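PDB 4R3L: N-alpha-acetyltransferase from Sulfolobus solfataricus P2, which catalyses the transfer of an acetyl group from acetyl-CoA to the free alpha-amino group of protein N-termini, with a preference for those beginning with serine. Local coordinates for residues R15-D20 with F53-V58; N29-P34 with A93-Y98; V63-P68 with V89-V94. All coordinates share one frame; numbering follows the deposited sequence.

Overall arrangement
All three contacts reach one mixed sheet of a GNAT acetyltransferase, stepping from strand 13-16, one of its two outermost within this chain, through 54-58 and 61-72 to 83-94. Contact 1 joins the first two strands and closes along the chain before contact 3 opens; contact 3 pairs the next two, its centre about 10 Å from that of contact 1. Contact 2 sets the end of helix 22-32 against the end of strand 83-94, about 9 Å from contact 3 and 15 Å from contact 1, centre to centre. Its segments alternate with those of contact 1. Contacts 2 and 3 share Ala93 and Val94 and both touch coenzyme A, so the pairing steps from contact 1 toward the cofactor site.

Contact 1. Residues R15-D20 with F53-V58; sequences RNARMD and FFVAIV
Arg15 starts with CG wedged between its backbone N and carbonyl carbon (chi1 59°), and from there the extended chain runs beside Val55, both side chains pointing the same way. Val55 CG2 lies over one face of the guanidinium, 3.6 Å from Arg15 NH1, and Arg18 NE lies over the opposite face. Ile57 CD1 approaches obliquely, 3.8 Å from Arg15 NH2. That nitrogen makes a salt bridge to Asp21, while Arg15 NH1 donates to Asn16 O at 2.9 Å. All this sits where strand 13-16, an outer strand of the GNAT sheet, runs antiparallel to strand 54-58. Arg15 and Val55 are a hydrogen-bonded pair: Val55 N reaches Arg15 O at 2.8 Å, and Arg15 N reaches Val55 O at 3.1 Å. Another backbone bond, Ala17 N to Phe53 O at 2.9 Å, carries the pairing past the end of the first strand. Ala17 CB rests 3.6 Å from Phe53 CD2. At the non-hydrogen-bonded pair, Asn16 ND2 hangs over the rim of one face of the Phe54 ring, 3.6 Å from Phe54 CZ, with amide and ring planes inclined by 34°; ND2 also makes weak hydrogen bonds to Gly50 O and Leu51 O. Phe54 packs on helix 103-119.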
loop_
_atom_site.group_PDB
_atom_site.type_symbol
_atom_site.label_atom_id
_atom_site.label_comp_id
_atom_site.label_asym_id
_atom_site.label_seq_id
_atom_site.Cartn_x
_atom_site.Cartn_y
_atom_site.Cartn_z
ATOM N N ARG A 15 7.188 11.703 5.178
ATOM C CA ARG A 15 8.235 11.177 6.023
ATOM C C ARG A 15 7.873 9.758 6.462
ATOM O O ARG A 15 6.733 9.302 6.288
ATOM C CB ARG A 15 8.460 12.075 7.240
ATOM C CG ARG A 15 7.234 12.257 8.100
ATOM C CD ARG A 15 7.604 12.921 9.417
ATOM N NE ARG A 15 6.424 13.206 10.228
ATOM C CZ ARG A 15 5.740 12.279 10.892
ATOM N NH1 ARG A 15 6.117 11.005 10.826
ATOM N NH2 ARG A 15 4.681 12.620 11.613
ATOM N N ASN A 16 8.846 9.038 6.983
ATOM C CA ASN A 16 8.520 7.737 7.564
ATOM C C ASN A 16 7.533 7.875 8.726
ATOM O O ASN A 16 7.557 8.861 9.494
ATOM C CB ASN A 16 9.803 7.027 8.001
ATOM C CG ASN A 16 10.598 6.503 6.823
ATOM O OD1 ASN A 16 11.551 7.133 6.368
ATOM N ND2 ASN A 16 10.199 5.353 6.311
ATOM N N ALA A 17 6.623 6.906 8.829
ATOM C CA ALA A 17 5.684 6.881 9.928
ATOM C C ALA A 17 6.392 6.652 11.255
ATOM O O ALA A 17 7.426 5.980 11.302
ATOM C CB ALA A 17 4.640 5.790 9.698
ATOM N N ARG A 18 5.804 7.184 12.324
ATOM C CA ARG A 18 6.295 6.988 13.693
ATOM C C ARG A 18 5.151 6.504 14.572
ATOM O O ARG A 18 3.990 6.677 14.208
ATOM C CB ARG A 18 6.880 8.294 14.246
ATOM C CG ARG A 18 7.994 8.891 13.366
ATOM C CD ARG A 18 8.455 10.251 13.895
ATOM N NE ARG A 18 7.324 11.135 14.172
ATOM C CZ ARG A 18 7.417 12.279 14.843
ATOM N NH1 ARG A 18 8.594 12.680 15.311
ATOM N NH2 ARG A 18 6.335 13.023 15.051
ATOM N N MET A 19 5.465 5.943 15.741
ATOM C CA MET A 19 4.421 5.402 16.617
ATOM C C MET A 19 3.321 6.413 16.908
ATOM O O MET A 19 2.146 6.065 16.949
ATOM C CB MET A 19 5.029 4.908 17.931
ATOM C CG MET A 19 5.781 3.610 17.782
ATOM S SD MET A 19 4.674 2.219 17.460
ATOM C CE MET A 19 3.770 2.151 19.020
ATOM N N ASP A 20 3.704 7.673 17.079
ATOM C CA ASP A 20 2.745 8.717 17.400
ATOM C C ASP A 20 1.830 9.091 16.239
ATOM O O ASP A 20 0.877 9.842 16.429
ATOM C CB ASP A 20 3.484 9.955 17.911
ATOM C CG ASP A 20 4.029 9.765 19.327
ATOM O OD1 ASP A 20 3.899 8.642 19.872
ATOM O OD2 ASP A 20 4.593 10.727 19.896
ATOM N N PHE A 53 7.235 2.361 5.339
ATOM C CA PHE A 53 5.951 2.824 5.875
ATOM C C PHE A 53 6.011 4.354 5.928
ATOM O O PHE A 53 6.721 4.940 6.761
ATOM C CB PHE A 53 5.732 2.238 7.302
ATOM C CG PHE A 53 4.312 2.273 7.827
ATOM C CD1 PHE A 53 3.868 1.236 8.676
ATOM C CD2 PHE A 53 3.410 3.264 7.471
ATOM C CE1 PHE A 53 2.570 1.239 9.179
ATOM C CE2 PHE A 53 2.100 3.258 7.972
ATOM C CZ PHE A 53 1.690 2.239 8.825
ATOM N N PHE A 54 5.290 5.017 5.037
ATOM C CA PHE A 54 5.353 6.465 4.986
ATOM C C PHE A 54 4.024 7.130 5.317
ATOM O O PHE A 54 2.957 6.546 5.130
ATOM C CB PHE A 54 5.817 6.911 3.599
ATOM C CG PHE A 54 7.263 6.617 3.312
ATOM C CD1 PHE A 54 8.244 7.575 3.582
ATOM C CD2 PHE A 54 7.655 5.414 2.749
ATOM C CE1 PHE A 54 9.585 7.314 3.300
ATOM C CE2 PHE A 54 8.993 5.149 2.485
ATOM C CZ PHE A 54 9.956 6.098 2.757
ATOM N N VAL A 55 4.107 8.366 5.801
ATOM C CA VAL A 55 2.932 9.210 5.950
ATOM C C VAL A 55 3.112 10.492 5.144
ATOM O O VAL A 55 4.235 10.908 4.887
ATOM C CB VAL A 55 2.660 9.582 7.418
ATOM C CG1 VAL A 55 2.127 8.357 8.218
ATOM C CG2 VAL A 55 3.912 10.181 8.061
ATOM N N ALA A 56 1.989 11.077 4.737
ATOM C CA ALA A 56 1.941 12.388 4.095
ATOM C C ALA A 56 1.441 13.373 5.121
ATOM O O ALA A 56 0.458 13.097 5.821
ATOM C CB ALA A 56 1.023 12.381 2.893
ATOM N N ILE A 57 2.115 14.512 5.213
ATOM C CA ILE A 57 1.827 15.499 6.240
ATOM C C ILE A 57 1.390 16.823 5.628
ATOM O O ILE A 57 2.030 17.311 4.702
ATOM C CB ILE A 57 3.063 15.759 7.117
ATOM C CG1 ILE A 57 3.568 14.459 7.741
ATOM C CG2 ILE A 57 2.758 16.835 8.182
ATOM C CD1 ILE A 57 2.595 13.850 8.706
ATOM N N VAL A 58 0.295 17.384 6.132
ATOM C CA VAL A 58 -0.052 18.774 5.851
ATOM C C VAL A 58 -0.194 19.536 7.164
ATOM O O VAL A 58 -0.996 19.151 8.017
ATOM C CB VAL A 58 -1.348 18.903 5.058
ATOM C CG1 VAL A 58 -1.736 20.366 4.931
ATOM C CG2 VAL A 58 -1.192 18.284 3.673
#

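Contact 2. Residues N29-P34 with A93-Y98; sequences NRLTLP and AVLEEY. With COA (coenzyme A), chain C.
Leu31, on the last turn of helix 22-32, makes the loosest touch: its CD1 lies 4.4 Å from Leu95 CD2, methyl against methyl, near the surface. Thr32 follows and comes much closer. Its OG1 sits between the backbone N and the carbonyl carbon (chi1 62°), which places it 3.2 Å from Ala93 CB, a tight approach of hydroxyl to methyl. The hydroxyl has its polar partner inside its own helix, where it is hydrogen-bonded to Ile28 O. Thr32 CG2 lies near Val94 O, which accepts a hydrogen bond from Arg99 NE, and Thr32 O lies 3.6 Å from C6P of coenzyme A. Leu33 leaves helical geometry, although its N still bonds Asn29 O at 2.9 Å. Its two methyls part company here: Leu33 CD1 packs 3.9 Å from Ala93 CB, and Leu33 CD2 rests 3.5 Å from C5P of the cofactor. Helix end and strand end thus both line the pantetheine arm. From the strand, Val94 N donates to O9P at 2.8 Å with an N-H...O angle of 155°, as in GNAT enzymes generally, where pantetheine amides pair with the backbone of this strand. Val94 CG2 lies 3.8 Å from O6A at the start of the diphosphate, and Arg100, Gly102 and Ala104 offer backbone N-H groups to the cofactor farther on. Between the two protein segments, then, the touching is by methyls, one hydroxyl already bonded within its helix and the Val94 carbonyl oxygen, while the directional bond to the cofactor comes from a main-chain N-H; recognition of O9P therefore probably depends on the course of the strand, while Leu33 and Thr32 give the pantetheine arm mainly van der Waals contact.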
loop_
_atom_site.group_PDB
_atom_site.type_symbol
_atom_site.label_atom_id
_atom_site.label_comp_id
_atom_site.label_asym_id
_atom_site.label_seq_id
_atom_site.Cartn_x
_atom_site.Cartn_y
_atom_site.Cartn_z
ATOM N N ASN A 29 -7.906 5.441 8.055
ATOM C CA ASN A 29 -8.302 4.120 7.614
ATOM C C ASN A 29 -9.801 3.897 7.858
ATOM O O ASN A 29 -10.522 3.420 6.977
ATOM C CB ASN A 29 -7.451 3.077 8.342
ATOM C CG ASN A 29 -7.904 1.663 8.089
ATOM O OD1 ASN A 29 -8.533 1.046 8.945
ATOM N ND2 ASN A 29 -7.557 1.122 6.928
ATOM N N ARG A 30 -10.262 4.276 9.049
ATOM C CA ARG A 30 -11.668 4.115 9.410
ATOM C C ARG A 30 -12.576 4.914 8.480
ATOM O O ARG A 30 -13.654 4.452 8.114
ATOM C CB ARG A 30 -11.906 4.534 10.864
ATOM C CG ARG A 30 -11.153 3.700 11.903
ATOM C CD ARG A 30 -11.394 2.199 11.755
ATOM N NE ARG A 30 -10.902 1.448 12.918
ATOM C CZ ARG A 30 -9.826 0.662 12.918
ATOM N NH1 ARG A 30 -9.100 0.500 11.810
ATOM N NH2 ARG A 30 -9.473 0.033 14.035
ATOM N N LEU A 31 -12.119 6.092 8.065
ATOM C CA LEU A 31 -12.917 6.967 7.209
ATOM C C LEU A 31 -12.891 6.608 5.720
ATOM O O LEU A 31 -13.811 6.963 4.979
ATOM C CB LEU A 31 -12.453 8.413 7.366
ATOM C CG LEU A 31 -12.819 9.125 8.668
ATOM C CD1 LEU A 31 -12.091 10.456 8.769
ATOM C CD2 LEU A 31 -14.317 9.330 8.742
ATOM N N THR A 32 -11.848 5.918 5.272
ATOM C CA THR A 32 -11.635 5.780 3.835
ATOM C C THR A 32 -11.670 4.350 3.334
ATOM O O THR A 32 -11.767 4.125 2.134
ATOM C CB THR A 32 -10.283 6.391 3.404
ATOM O OG1 THR A 32 -9.221 5.695 4.059
ATOM C CG2 THR A 32 -10.214 7.853 3.764
ATOM N N LEU A 33 -11.592 3.381 4.242
ATOM C CA LEU A 33 -11.460 1.989 3.839
ATOM C C LEU A 33 -12.378 1.064 4.655
ATOM O O LEU A 33 -12.786 1.405 5.763
ATOM C CB LEU A 33 -10.001 1.543 3.972
ATOM C CG LEU A 33 -9.024 2.151 2.963
ATOM C CD1 LEU A 33 -7.587 1.904 3.377
ATOM C CD2 LEU A 33 -9.277 1.575 1.576
ATOM N N PRO A 34 -12.714 -0.108 4.094
ATOM C CA PRO A 34 -13.537 -1.096 4.799
ATOM C C PRO A 34 -12.730 -2.080 5.654
ATOM O O PRO A 34 -13.284 -2.674 6.578
ATOM C CB PRO A 34 -14.234 -1.831 3.657
ATOM C CG PRO A 34 -13.233 -1.815 2.573
ATOM C CD PRO A 34 -12.531 -0.473 2.677
ATOM N N ALA A 93 -4.128 5.028 1.777
ATOM C CA ALA A 93 -5.295 5.889 1.785
ATOM C C ALA A 93 -4.885 7.349 1.915
ATOM O O ALA A 93 -3.844 7.660 2.489
ATOM C CB ALA A 93 -6.231 5.497 2.920
ATOM N N VAL A 94 -5.713 8.236 1.373
ATOM C CA VAL A 94 -5.491 9.672 1.450
ATOM C C VAL A 94 -6.818 10.343 1.793
ATOM O O VAL A 94 -7.839 10.001 1.197
ATOM C CB VAL A 94 -4.944 10.229 0.110
ATOM C CG1 VAL A 94 -4.783 11.744 0.162
ATOM C CG2 VAL A 94 -3.624 9.548 -0.270
ATOM N N LEU A 95 -6.818 11.264 2.756
ATOM C CA LEU A 95 -8.048 11.986 3.117
ATOM C C LEU A 95 -8.638 12.658 1.868
ATOM O O LEU A 95 -7.897 13.212 1.053
ATOM C CB LEU A 95 -7.781 13.028 4.211
ATOM C CG LEU A 95 -7.548 12.515 5.637
ATOM C CD1 LEU A 95 -7.213 13.638 6.595
ATOM C CD2 LEU A 95 -8.760 11.736 6.134
ATOM N N GLU A 96 -9.963 12.591 1.725
ATOM C CA GLU A 96 -10.664 13.084 0.533
ATOM C C GLU A 96 -10.280 14.508 0.146
ATOM O O GLU A 96 -10.100 14.804 -1.033
ATOM C CB GLU A 96 -12.182 13.013 0.735
ATOM C CG GLU A 96 -13.004 13.344 -0.523
ATOM C CD GLU A 96 -13.232 14.839 -0.723
ATOM O OE1 GLU A 96 -13.264 15.583 0.282
ATOM O OE2 GLU A 96 -13.369 15.275 -1.887
ATOM N N GLU A 97 -10.164 15.384 1.137
ATOM C CA GLU A 97 -9.889 16.796 0.885
ATOM C C GLU A 97 -8.535 17.007 0.209
ATOM O O GLU A 97 -8.313 18.014 -0.461
ATOM C CB GLU A 97 -9.955 17.588 2.194
ATOM C CG GLU A 97 -11.343 17.635 2.830
ATOM C CD GLU A 97 -11.666 16.415 3.695
ATOM O OE1 GLU A 97 -10.830 15.489 3.793
ATOM O OE2 GLU A 97 -12.772 16.385 4.280
ATOM N N TYR A 98 -7.639 16.039 0.363
ATOM C CA TYR A 98 -6.281 16.186 -0.136
ATOM C C TYR A 98 -5.963 15.291 -1.330
ATOM O O TYR A 98 -4.795 15.099 -1.670
ATOM C CB TYR A 98 -5.293 15.921 0.998
ATOM C CG TYR A 98 -5.371 16.974 2.082
ATOM C CD1 TYR A 98 -4.709 18.186 1.935
ATOM C CD2 TYR A 98 -6.127 16.771 3.234
ATOM C CE1 TYR A 98 -4.781 19.166 2.907
ATOM C CE2 TYR A 98 -6.204 17.753 4.219
ATOM C CZ TYR A 98 -5.521 18.946 4.045
ATOM O OH TYR A 98 -5.572 19.939 5.003
HETATM N N1A COA C . -10.439 9.178 -11.060
HETATM C C2A COA C . -9.609 8.928 -12.094
HETATM N N3A COA C . -8.290 8.843 -11.909
HETATM C C4A COA C . -7.749 9.010 -10.662
HETATM C C5A COA C . -8.575 9.270 -9.578
HETATM C C6A COA C . -9.958 9.354 -9.804
HETATM N N6A COA C . -10.864 9.622 -8.692
HETATM N N7A COA C . -7.762 9.389 -8.458
HETATM C C8A COA C . -6.473 9.210 -8.858
HETATM N N9A COA C . -6.450 8.970 -10.184
HETATM C C1B COA C . -5.261 8.745 -11.023
HETATM C C2B COA C . -5.037 9.911 -11.902
HETATM O O2B COA C . -4.407 9.527 -13.072
HETATM C C3B COA C . -4.117 10.716 -11.132
HETATM O O3B COA C . -3.492 11.608 -11.967
HETATM P P3B COA C . -4.043 13.072 -12.082
HETATM O O7A COA C . -2.988 13.981 -12.711
HETATM O O8A COA C . -4.364 13.578 -10.732
HETATM O O9A COA C . -5.283 13.077 -12.924
HETATM C C4B COA C . -3.201 9.685 -10.615
HETATM O O4B COA C . -4.052 8.625 -10.254
HETATM C C5B COA C . -2.483 10.133 -9.412
HETATM O O5B COA C . -3.310 10.234 -8.287
HETATM P P1A COA C . -2.870 10.778 -6.871
HETATM O O1A COA C . -3.197 12.239 -6.722
HETATM O O2A COA C . -1.440 10.491 -6.656
HETATM O O3A COA C . -3.814 9.939 -5.894
HETATM P P2A COA C . -4.507 10.470 -4.580
HETATM O O4A COA C . -5.727 11.325 -4.883
HETATM O O5A COA C . -3.517 11.188 -3.718
HETATM O O6A COA C . -5.008 9.172 -3.774
HETATM C CBP COA C . -6.263 7.086 -3.602
HETATM C CCP COA C . -5.472 8.091 -4.493
HETATM C CDP COA C . -6.811 5.983 -4.467
HETATM C CEP COA C . -5.284 6.522 -2.574
HETATM C CAP COA C . -7.357 7.897 -2.946
HETATM O OAP COA C . -8.432 8.213 -3.834
HETATM C C9P COA C . -7.998 7.241 -1.738
HETATM O O9P COA C . -7.475 7.347 -0.597
HETATM N N8P COA C . -9.236 6.500 -1.839
HETATM C C7P COA C . -9.885 5.855 -0.701
HETATM C C6P COA C . -9.021 4.733 -0.056
HETATM C C5P COA C . -8.540 3.705 -1.077
HETATM O O5P COA C . -9.376 3.230 -1.889
HETATM N N4P COA C . -7.131 3.309 -1.117
HETATM C C3P COA C . -6.670 2.343 -2.096
HETATM C C2P COA C . -7.146 0.903 -1.959
HETATM S S1P COA C . -6.286 -0.350 -2.856
#

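Contact 3. Residues V63-P68 with V89-V94; sequences VGYIMP and VVSIAV. With COA (coenzyme A), chain C.
The Tyr65 ring leans across the neighbouring strand, with Ala93 N over one face, while Ser91 OG comes to the hydroxyl end of the ring obliquely. CG stands between the backbone N and the carbonyl carbon (chi1 71°), and the ring carried from there sets Tyr65 CE2 3.9 Å from Ala93 CB. Tyr65 OH and Ser91 OG are hydrogen-bonded at 2.8 Å, and Asn29 ND2 of helix 22-32 also bonds the tyrosine oxygen, tying helix to sheet in a buried place. A phenylalanine here would keep the ring but would probably leave Ser91 OG and Asn29 ND2 without this shared partner. The two segments belong to the two strands of the hairpin 61-72/83-94, nearly antiparallel at 168°, and a classic beta bulge interrupts their register: Val90 and Ser91 both face Met67. Met67 O consequently takes two N-H groups, Val90 N at 2.8 Å and Ser91 N at 3.3 Å. Met67 N answers with a nearly straight bond to Ser91 O, 2.8 Å long. The methionine chain bends at its last torsion (chi3 63°), placing CE 3.8 Å from Ser91 CB and against Val90 CG1; helix 39-49 packs on Met67, and Val90 also packs on the bound peptide. On the face that carries Ile66, Val89 and Ile92, Ile66 crosses Val89 at about a right angle, with CG1 3.9 Å from Val89 CG1. Ile66 CD1 meets Ile92 CD1 against helix 103-119, where Ile66 touches Ser111 and Ile92 touches Leu108. Ile92 O, meanwhile, accepts a hydrogen bond from the pantetheine amide N4P of coenzyme A, 2.6 Å away.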
loop_
_atom_site.group_PDB
_atom_site.type_symbol
_atom_site.label_atom_id
_atom_site.label_comp_id
_atom_site.label_asym_id
_atom_site.label_seq_id
_atom_site.Cartn_x
_atom_site.Cartn_y
_atom_site.Cartn_z
ATOM N N VAL A 63 -2.277 13.205 6.604
ATOM C CA VAL A 63 -3.410 13.203 5.691
ATOM C C VAL A 63 -3.434 11.978 4.775
ATOM O O VAL A 63 -4.367 11.795 3.995
ATOM C CB VAL A 63 -3.428 14.468 4.813
ATOM C CG1 VAL A 63 -3.592 15.699 5.688
ATOM C CG2 VAL A 63 -2.147 14.550 3.961
ATOM N N GLY A 64 -2.415 11.133 4.873
ATOM C CA GLY A 64 -2.365 9.936 4.054
ATOM C C GLY A 64 -1.283 9.011 4.544
ATOM O O GLY A 64 -0.414 9.438 5.301
ATOM N N TYR A 65 -1.335 7.740 4.145
ATOM C CA TYR A 65 -0.292 6.821 4.569
ATOM C C TYR A 65 -0.198 5.664 3.609
ATOM O O TYR A 65 -1.130 5.401 2.839
ATOM C CB TYR A 65 -0.569 6.308 5.997
ATOM C CG TYR A 65 -1.744 5.367 6.043
ATOM C CD1 TYR A 65 -1.566 4.000 5.900
ATOM C CD2 TYR A 65 -3.039 5.848 6.205
ATOM C CE1 TYR A 65 -2.649 3.131 5.927
ATOM C CE2 TYR A 65 -4.130 4.987 6.225
ATOM C CZ TYR A 65 -3.929 3.635 6.072
ATOM O OH TYR A 65 -5.004 2.768 6.106
ATOM N N ILE A 66 0.918 4.952 3.680
ATOM C CA ILE A 66 1.046 3.681 2.992
ATOM C C ILE A 66 1.709 2.689 3.931
ATOM O O ILE A 66 2.766 2.965 4.488
ATOM C CB ILE A 66 1.854 3.808 1.670
ATOM C CG1 ILE A 66 1.927 2.449 0.957
ATOM C CG2 ILE A 66 3.259 4.385 1.921
ATOM C CD1 ILE A 66 2.528 2.546 -0.459
ATOM N N MET A 67 1.062 1.539 4.112
ATOM C CA MET A 67 1.564 0.509 5.021
ATOM C C MET A 67 1.981 -0.716 4.237
ATOM O O MET A 67 1.154 -1.316 3.557
ATOM C CB MET A 67 0.479 0.139 6.051
ATOM C CG MET A 67 0.835 -1.043 6.900
ATOM S SD MET A 67 -0.277 -1.188 8.346
ATOM C CE MET A 67 -1.854 -1.452 7.536
ATOM N N PRO A 68 3.265 -1.097 4.332
ATOM C CA PRO A 68 3.830 -2.186 3.548
ATOM C C PRO A 68 3.961 -3.485 4.338
ATOM O O PRO A 68 3.876 -3.477 5.572
ATOM C CB PRO A 68 5.222 -1.647 3.208
ATOM C CG PRO A 68 5.624 -1.007 4.519
ATOM C CD PRO A 68 4.328 -0.386 5.077
ATOM N N VAL A 89 1.830 -3.964 -0.734
ATOM C CA VAL A 89 1.135 -2.815 -0.159
ATOM C C VAL A 89 -0.088 -3.305 0.564
ATOM O O VAL A 89 -1.011 -3.802 -0.070
ATOM C CB VAL A 89 0.682 -1.785 -1.234
ATOM C CG1 VAL A 89 0.004 -0.579 -0.567
ATOM C CG2 VAL A 89 1.859 -1.348 -2.098
ATOM N N VAL A 90 -0.108 -3.158 1.881
ATOM C CA VAL A 90 -1.212 -3.703 2.670
ATOM C C VAL A 90 -2.371 -2.722 2.633
ATOM O O VAL A 90 -3.542 -3.097 2.474
ATOM C CB VAL A 90 -0.783 -3.974 4.116
ATOM C CG1 VAL A 90 -1.971 -4.477 4.947
ATOM C CG2 VAL A 90 0.365 -4.963 4.141
ATOM N N SER A 91 -2.033 -1.442 2.710
ATOM C CA SER A 91 -3.049 -0.420 2.815
ATOM C C SER A 91 -2.474 0.916 2.358
ATOM O O SER A 91 -1.347 1.260 2.704
ATOM C CB SER A 91 -3.558 -0.350 4.269
ATOM O OG SER A 91 -4.664 0.518 4.404
ATOM N N ILE A 92 -3.243 1.652 1.561
ATOM C CA ILE A 92 -2.891 3.022 1.213
ATOM C C ILE A 92 -4.171 3.860 1.167
ATOM O O ILE A 92 -5.198 3.438 0.629
ATOM C CB ILE A 92 -2.113 3.090 -0.130
ATOM C CG1 ILE A 92 -1.652 4.519 -0.428
ATOM C CG2 ILE A 92 -2.940 2.541 -1.296
ATOM C CD1 ILE A 92 -0.817 4.614 -1.697
ATOM N N ALA A 93 -4.128 5.028 1.777
ATOM C CA ALA A 93 -5.295 5.889 1.785
ATOM C C ALA A 93 -4.885 7.349 1.915
ATOM O O ALA A 93 -3.844 7.660 2.489
ATOM C CB ALA A 93 -6.231 5.497 2.920
ATOM N N VAL A 94 -5.713 8.236 1.373
ATOM C CA VAL A 94 -5.491 9.672 1.450
ATOM C C VAL A 94 -6.818 10.343 1.793
ATOM O O VAL A 94 -7.839 10.001 1.197
ATOM C CB VAL A 94 -4.944 10.229 0.110
ATOM C CG1 VAL A 94 -4.783 11.744 0.162
ATOM C CG2 VAL A 94 -3.624 9.548 -0.270
HETATM N N1A COA C . -10.439 9.178 -11.060
HETATM C C2A COA C . -9.609 8.928 -12.094
HETATM N N3A COA C . -8.290 8.843 -11.909
HETATM C C4A COA C . -7.749 9.010 -10.662
HETATM C C5A COA C . -8.575 9.270 -9.578
HETATM C C6A COA C . -9.958 9.354 -9.804
HETATM N N6A COA C . -10.864 9.622 -8.692
HETATM N N7A COA C . -7.762 9.389 -8.458
HETATM C C8A COA C . -6.473 9.210 -8.858
HETATM N N9A COA C . -6.450 8.970 -10.184
HETATM C C1B COA C . -5.261 8.745 -11.023
HETATM C C2B COA C . -5.037 9.911 -11.902
HETATM O O2B COA C . -4.407 9.527 -13.072
HETATM C C3B COA C . -4.117 10.716 -11.132
HETATM O O3B COA C . -3.492 11.608 -11.967
HETATM P P3B COA C . -4.043 13.072 -12.082
HETATM O O7A COA C . -2.988 13.981 -12.711
HETATM O O8A COA C . -4.364 13.578 -10.732
HETATM O O9A COA C . -5.283 13.077 -12.924
HETATM C C4B COA C . -3.201 9.685 -10.615
HETATM O O4B COA C . -4.052 8.625 -10.254
HETATM C C5B COA C . -2.483 10.133 -9.412
HETATM O O5B COA C . -3.310 10.234 -8.287
HETATM P P1A COA C . -2.870 10.778 -6.871
HETATM O O1A COA C . -3.197 12.239 -6.722
HETATM O O2A COA C . -1.440 10.491 -6.656
HETATM O O3A COA C . -3.814 9.939 -5.894
HETATM P P2A COA C . -4.507 10.470 -4.580
HETATM O O4A COA C . -5.727 11.325 -4.883
HETATM O O5A COA C . -3.517 11.188 -3.718
HETATM O O6A COA C . -5.008 9.172 -3.774
HETATM C CBP COA C . -6.263 7.086 -3.602
HETATM C CCP COA C . -5.472 8.091 -4.493
HETATM C CDP COA C . -6.811 5.983 -4.467
HETATM C CEP COA C . -5.284 6.522 -2.574
HETATM C CAP COA C . -7.357 7.897 -2.946
HETATM O OAP COA C . -8.432 8.213 -3.834
HETATM C C9P COA C . -7.998 7.241 -1.738
HETATM O O9P COA C . -7.475 7.347 -0.597
HETATM N N8P COA C . -9.236 6.500 -1.839
HETATM C C7P COA C . -9.885 5.855 -0.701
HETATM C C6P COA C . -9.021 4.733 -0.056
HETATM C C5P COA C . -8.540 3.705 -1.077
HETATM O O5P COA C . -9.376 3.230 -1.889
HETATM N N4P COA C . -7.131 3.309 -1.117
HETATM C C3P COA C . -6.670 2.343 -2.096
HETATM C C2P COA C . -7.146 0.903 -1.959
HETATM S S1P COA C . -6.286 -0.350 -2.856
#